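Monalysin (Pseudomonas entomophila, PDB 4MKQ) forms pores in host cell membranes as a secreted beta-barrel toxin, damaging the Drosophila intestine and contributing to bacterial virulence. Local coordinates at residues 1-4 and 5-9. Numbering follows the deposited sequence.
Sequences SGRF and DQYPT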
loop_
_atom_site.group_PDB
_atom_site.type_symbol
_atom_site.label_atom_id
_atom_site.label_comp_id
_atom_site.label_asym_id
_atom_site.label_seq_id
_atom_site.Cartn_x
_atom_site.Cartn_y
_atom_site.Cartn_z
ATOM N N SER A 1 19.645 13.887 -22.015
ATOM C CA SER A 1 20.945 14.121 -22.646
ATOM C C SER A 1 21.602 12.795 -23.086
ATOM O O SER A 1 21.035 11.720 -22.858
ATOM C CB SER A 1 21.860 14.885 -21.687
ATOM O OG SER A 1 23.073 15.292 -22.301
ATOM N N GLY A 2 22.796 12.892 -23.693
ATOM C CA GLY A 2 23.613 11.758 -24.122
ATOM C C GLY A 2 24.172 10.963 -22.954
ATOM O O GLY A 2 24.975 10.046 -23.145
ATOM N N ARG A 3 23.731 11.321 -21.723
ATOM C CA ARG A 3 24.039 10.684 -20.442
ATOM C C ARG A 3 23.347 9.315 -20.436
ATOM O O ARG A 3 23.816 8.389 -19.773
ATOM C CB ARG A 3 23.502 11.564 -19.298
ATOM C CG ARG A 3 23.984 11.176 -17.904
ATOM C CD ARG A 3 23.332 12.028 -16.830
ATOM N NE ARG A 3 23.967 13.341 -16.696
ATOM C CZ ARG A 3 24.973 13.609 -15.868
ATOM N NH1 ARG A 3 25.474 12.658 -15.088
ATOM N NH2 ARG A 3 25.488 14.831 -15.815
ATOM N N PHE A 4 22.236 9.203 -21.200
ATOM C CA PHE A 4 21.437 7.994 -21.395
ATOM C C PHE A 4 22.237 6.862 -22.033
ATOM O O PHE A 4 22.043 5.696 -21.673
ATOM C CB PHE A 4 20.174 8.296 -22.214
ATOM C CG PHE A 4 18.922 8.424 -21.382
ATOM C CD1 PHE A 4 18.147 7.309 -21.083
ATOM C CD2 PHE A 4 18.514 9.661 -20.898
ATOM C CE1 PHE A 4 16.983 7.432 -20.323
ATOM C CE2 PHE A 4 17.353 9.781 -20.134
ATOM C CZ PHE A 4 16.597 8.666 -19.848
ATOM N N ASP A 5 23.148 7.212 -22.963
ATOM C CA ASP A 5 24.020 6.257 -23.643
ATOM C C ASP A 5 25.104 5.741 -22.691
ATOM O O ASP A 5 25.541 4.598 -22.828
ATOM C CB ASP A 5 24.658 6.884 -24.890
ATOM C CG ASP A 5 25.167 5.845 -25.868
ATOM O OD1 ASP A 5 24.338 5.078 -26.401
ATOM O OD2 ASP A 5 26.401 5.782 -26.081
ATOM N N GLN A 6 25.514 6.577 -21.721
ATOM C CA GLN A 6 26.526 6.251 -20.713
ATOM C C GLN A 6 26.028 5.241 -19.675
ATOM O O GLN A 6 26.856 4.598 -19.019
ATOM C CB GLN A 6 27.027 7.524 -20.011
ATOM C CG GLN A 6 28.018 8.341 -20.832
ATOM C CD GLN A 6 28.156 9.746 -20.294
ATOM O OE1 GLN A 6 28.545 9.968 -19.137
ATOM N NE2 GLN A 6 27.844 10.728 -21.127
ATOM N N TYR A 7 24.689 5.114 -19.515
ATOM C CA TYR A 7 24.078 4.185 -18.562
ATOM C C TYR A 7 24.431 2.733 -18.903
ATOM O O TYR A 7 24.337 2.342 -20.070
ATOM C CB TYR A 7 22.545 4.356 -18.491
ATOM C CG TYR A 7 22.046 5.691 -17.981
ATOM C CD1 TYR A 7 22.694 6.351 -16.940
ATOM C CD2 TYR A 7 20.869 6.249 -18.470
ATOM C CE1 TYR A 7 22.226 7.572 -16.452
ATOM C CE2 TYR A 7 20.387 7.467 -17.988
ATOM C CZ TYR A 7 21.069 8.126 -16.979
ATOM O OH TYR A 7 20.595 9.322 -16.502
ATOM N N PRO A 8 24.859 1.921 -17.908
ATOM C CA PRO A 8 25.203 0.522 -18.207
ATOM C C PRO A 8 23.978 -0.361 -18.399
ATOM O O PRO A 8 22.858 0.083 -18.167
ATOM C CB PRO A 8 26.005 0.092 -16.978
ATOM C CG PRO A 8 25.453 0.894 -15.884
ATOM C CD PRO A 8 25.040 2.218 -16.473
ATOM N N THR A 9 24.200 -1.610 -18.822
ATOM C CA THR A 9 23.155 -2.607 -19.022
ATOM C C THR A 9 23.212 -3.610 -17.861
ATOM O O THR A 9 24.297 -4.068 -17.493
ATOM C CB THR A 9 23.305 -3.260 -20.408
ATOM O OG1 THR A 9 23.232 -2.240 -21.405
ATOM C CG2 THR A 9 22.240 -4.321 -20.690
#
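The carbonyl oxygen of Arg3 takes two weak hydrogen bonds from the turn that follows it, one from Gln6 N at 3.2 Å and one from Tyr7 N at 3.4 Å. Both are strongly bent, with N-H...O angles near 125°, and Tyr7 N also makes a weak bond to Phe4 O, so its single N-H is shared between two carbonyls. Together with the weak link from Asp5 N to Gly2 O, these i to i+3 and i to i+4 bonds close a short, loosely bonded helical turn. The Tyr7 ring folds back beneath it: with CG anti to its own carbonyl carbon (chi1 -64°), one face lies under Arg3 O, which sits 3.5 Å above the ring centre. The same ring presents its edge to Phe4, Tyr7 CE2 standing 3.8 Å from Phe4 CG above one face and toward the rim. The planes are 69° apart, a T-shaped arrangement. At the far end, Tyr7 OH lies 3.9 Å from Arg3 CD, where the poorly ordered arginine chain passes obliquely across it. Phe4 is the buried member, packing against Phe56 and helix 134-144, while Phe4 O accepts a hydrogen bond from Trp31 NE1. A short amphipathic helical turn, residues 3-6, thus lays Phe4, with Tyr7 from the loop just after, on strand 29-43 and helix 134-144 of monalysin's aerolysin-like fold, here lacking its membrane-spanning segment.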